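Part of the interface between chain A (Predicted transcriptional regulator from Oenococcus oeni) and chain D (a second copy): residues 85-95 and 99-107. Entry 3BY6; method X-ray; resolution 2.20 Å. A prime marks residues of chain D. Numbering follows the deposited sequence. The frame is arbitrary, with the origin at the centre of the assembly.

Chain A (85-95) SNQNRLLADLS
Chain D, residues 99-107: AELIKSGVK

Residues 85-95 of chain A lie within a continuous α-helix that extends beyond both ends of the stretch. In chain D, residues 99-103 form the last part of a helix, Ser104′ is the first residue to leave helical phi/psi (-81/25), and the chain then runs on as loop to Lys107′, the N-cap of a further helix. The two helices run nearly antiparallel, at 159°, with a closest axial approach of 10.1 Å. In the register, Leu90 and Leu101′ are the nearest pair, their CA atoms 6.7 Å apart, and the two stretches together bury 403 Å².

Asn86 (chi1 t, chi2 43°) points toward chain D, its ND2 4.2 Å from Ser104′ CB. Within its own helix, Asn86 OD1 accepts hydrogen bonds from Arg89 NE (3.2 Å) and Arg89 NH2 (3.0 Å). Asn86 OD1 thus contacts the same guanidinium that pairs with Glu100′.

Gln87 leaves its backbone sideways, but an extended side chain (m, t, chi3 -3°) carries the amide to the end of the partner helix. There Gln87 NE2 donates a weak hydrogen bond to Ser104′ O (2.8 Å, N-H...O angle 127°) and lies 3.4 Å from Val106′ CG2. Ser104′ (chi1 p) turns its hydroxyl back to its own helix, OG donating to Leu101′ O at 3.0 Å; Val106′ N bonds to the same carbonyl, also at 3.0 Å. Between them, Gly105′ adopts positive phi (72/16), a conformation that favours glycine.

Arg89 (t, t, p, chi4 81°) also starts sideways and ends nearer chain D. Arg89 NH2 forms a salt bridge and hydrogen bond with Glu100′ OE2 (3.1 Å, N-H...O angle 160°), the carboxylate oxygen approaching the guanidinium edge near its plane. Glu100′ reaches it with chi1 and chi2 both t and chi3 -17°.

The CA-to-CB bond of Leu90 points toward the partner, with chi1 (-108°) and chi2 (16°) both between wells. Leu90 CB packs 3.4 Å from Leu101′ CD2, while Leu90 CD1 lies 3.8 Å from Glu100′ CD, against the carboxylate end of that side chain. Leu101′ (m, t) is the knob of the contact, seated among Gln87, Leu90, Leu91 and Leu94; its CD2 is 4.1 Å from Gln87 O. Leu91 (m, t) borders this pocket more loosely, CG being 4.4 Å from Leu101′ CD2. A turn beyond Leu90, Leu94 (t, p) points toward chain D and places CD2 3.9 Å from Leu101′ CD1, so both methyls of the knob meet apolar neighbours.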

# COMPACT_ATOMS: atom_id res chain seq x y z
N SER A 85 17.87 1.54 -3.61
CA SER A 85 16.78 2.40 -3.14
C SER A 85 15.41 1.69 -3.23
O SER A 85 14.51 1.95 -2.43
CB SER A 85 16.76 3.70 -3.92
OG SER A 85 17.98 4.39 -3.76
N ASN A 86 15.27 0.81 -4.22
CA ASN A 86 14.00 0.08 -4.41
C ASN A 86 13.78 -0.92 -3.29
O ASN A 86 12.73 -0.94 -2.64
CB ASN A 86 13.97 -0.65 -5.75
CG ASN A 86 12.61 -1.22 -6.04
OD1 ASN A 86 11.60 -0.56 -5.83
ND2 ASN A 86 12.57 -2.47 -6.47
N GLN A 87 14.81 -1.73 -3.06
CA GLN A 87 14.86 -2.63 -1.90
C GLN A 87 14.58 -1.94 -0.60
O GLN A 87 13.97 -2.53 0.29
CB GLN A 87 16.20 -3.34 -1.80
CG GLN A 87 16.46 -4.18 -3.05
CD GLN A 87 17.66 -5.08 -2.93
OE1 GLN A 87 18.38 -5.08 -1.93
NE2 GLN A 87 17.87 -5.88 -3.97
N ASN A 88 15.01 -0.69 -0.47
CA ASN A 88 14.76 0.05 0.77
C ASN A 88 13.31 0.42 0.94
O ASN A 88 12.78 0.35 2.04
CB ASN A 88 15.67 1.30 0.94
CG ASN A 88 17.09 0.95 1.49
OD1 ASN A 88 17.43 -0.21 1.64
ND2 ASN A 88 17.91 1.96 1.75
N ARG A 89 12.68 0.82 -0.16
CA ARG A 89 11.23 1.07 -0.17
C ARG A 89 10.50 -0.18 0.31
O ARG A 89 9.59 -0.10 1.10
CB ARG A 89 10.77 1.41 -1.60
CG ARG A 89 9.21 1.48 -1.80
CD ARG A 89 8.88 1.79 -3.28
NE ARG A 89 9.21 0.67 -4.17
CZ ARG A 89 8.45 -0.40 -4.36
NH1 ARG A 89 7.32 -0.54 -3.69
NH2 ARG A 89 8.83 -1.36 -5.20
N LEU A 90 10.94 -1.33 -0.19
CA LEU A 90 10.35 -2.63 0.06
C LEU A 90 10.58 -3.11 1.50
O LEU A 90 9.71 -3.73 2.11
CB LEU A 90 10.98 -3.65 -0.92
CG LEU A 90 10.19 -4.25 -2.10
CD1 LEU A 90 8.92 -3.47 -2.43
CD2 LEU A 90 11.05 -4.48 -3.33
N LEU A 91 11.80 -2.88 1.99
CA LEU A 91 12.19 -3.17 3.35
C LEU A 91 11.41 -2.31 4.32
O LEU A 91 11.04 -2.77 5.39
CB LEU A 91 13.70 -2.92 3.54
CG LEU A 91 14.67 -3.96 2.97
CD1 LEU A 91 16.10 -3.43 3.06
CD2 LEU A 91 14.48 -5.26 3.73
N ALA A 92 11.16 -1.06 3.98
CA ALA A 92 10.31 -0.23 4.81
C ALA A 92 8.91 -0.85 4.92
O ALA A 92 8.27 -0.85 5.99
CB ALA A 92 10.23 1.21 4.25
N ASP A 93 8.41 -1.38 3.79
CA ASP A 93 7.07 -1.99 3.75
C ASP A 93 7.07 -3.26 4.56
O ASP A 93 6.17 -3.47 5.33
CB ASP A 93 6.63 -2.33 2.31
CG ASP A 93 6.43 -1.09 1.45
OD1 ASP A 93 6.30 0.02 2.01
OD2 ASP A 93 6.40 -1.25 0.21
N LEU A 94 8.08 -4.12 4.34
CA LEU A 94 8.27 -5.30 5.19
C LEU A 94 8.19 -4.97 6.67
O LEU A 94 7.53 -5.67 7.43
CB LEU A 94 9.61 -5.98 4.90
CG LEU A 94 9.98 -7.21 5.71
CD1 LEU A 94 8.85 -8.32 5.63
CD2 LEU A 94 11.35 -7.75 5.26
N SER A 95 8.91 -3.93 7.08
CA SER A 95 8.98 -3.52 8.47
C SER A 95 7.61 -3.12 8.98
O SER A 95 7.19 -3.53 10.04
CB SER A 95 9.99 -2.35 8.62
OG SER A 95 9.95 -1.85 9.94
N ALA D 99 7.56 -11.66 -1.80
CA ALA D 99 7.56 -12.02 -3.21
C ALA D 99 8.34 -10.99 -4.03
O ALA D 99 9.23 -11.34 -4.81
CB ALA D 99 6.10 -12.12 -3.75
N GLU D 100 7.98 -9.73 -3.85
CA GLU D 100 8.62 -8.62 -4.50
C GLU D 100 10.11 -8.39 -4.15
O GLU D 100 10.90 -8.07 -5.01
CB GLU D 100 7.79 -7.35 -4.27
CG GLU D 100 8.08 -6.33 -5.41
CD GLU D 100 7.22 -5.11 -5.37
OE1 GLU D 100 6.18 -5.14 -4.66
OE2 GLU D 100 7.60 -4.11 -6.05
N LEU D 101 10.50 -8.57 -2.89
CA LEU D 101 11.91 -8.62 -2.50
C LEU D 101 12.68 -9.76 -3.17
O LEU D 101 13.85 -9.62 -3.48
CB LEU D 101 12.09 -8.75 -0.97
CG LEU D 101 11.87 -7.48 -0.12
CD1 LEU D 101 11.73 -7.85 1.35
CD2 LEU D 101 12.96 -6.41 -0.32
N ILE D 102 12.06 -10.91 -3.35
CA ILE D 102 12.79 -12.00 -3.99
C ILE D 102 13.00 -11.66 -5.45
O ILE D 102 14.04 -12.00 -6.02
CB ILE D 102 12.08 -13.34 -3.81
CG1 ILE D 102 12.28 -13.84 -2.40
CG2 ILE D 102 12.60 -14.40 -4.80
CD1 ILE D 102 11.39 -15.00 -2.07
N LYS D 103 12.05 -10.93 -6.04
CA LYS D 103 12.08 -10.58 -7.45
C LYS D 103 13.01 -9.36 -7.72
O LYS D 103 13.55 -9.17 -8.83
CB LYS D 103 10.64 -10.37 -7.95
CG LYS D 103 10.52 -9.66 -9.31
CD LYS D 103 9.17 -9.91 -9.98
CE LYS D 103 9.10 -9.29 -11.40
NZ LYS D 103 7.84 -9.75 -12.11
N SER D 104 13.21 -8.53 -6.69
CA SER D 104 14.28 -7.52 -6.70
C SER D 104 15.62 -8.14 -6.32
O SER D 104 16.48 -7.46 -5.80
CB SER D 104 13.99 -6.40 -5.71
OG SER D 104 14.41 -6.80 -4.41
N GLY D 105 15.77 -9.45 -6.53
CA GLY D 105 17.05 -10.13 -6.37
C GLY D 105 17.59 -10.36 -4.96
O GLY D 105 18.77 -10.66 -4.82
N VAL D 106 16.75 -10.23 -3.92
CA VAL D 106 17.19 -10.52 -2.54
C VAL D 106 16.96 -11.99 -2.22
O VAL D 106 15.83 -12.49 -2.33
CB VAL D 106 16.45 -9.66 -1.50
CG1 VAL D 106 17.05 -9.90 -0.12
CG2 VAL D 106 16.52 -8.19 -1.88
N LYS D 107 18.00 -12.69 -1.82
CA LYS D 107 17.86 -14.13 -1.56
C LYS D 107 16.97 -14.39 -0.33
O LYS D 107 16.93 -13.59 0.60
CB LYS D 107 19.24 -14.83 -1.47
CG LYS D 107 19.87 -15.08 -2.87
CD LYS D 107 21.29 -15.70 -2.84
CE LYS D 107 21.84 -16.03 -4.27
NZ LYS D 107 23.25 -15.56 -4.56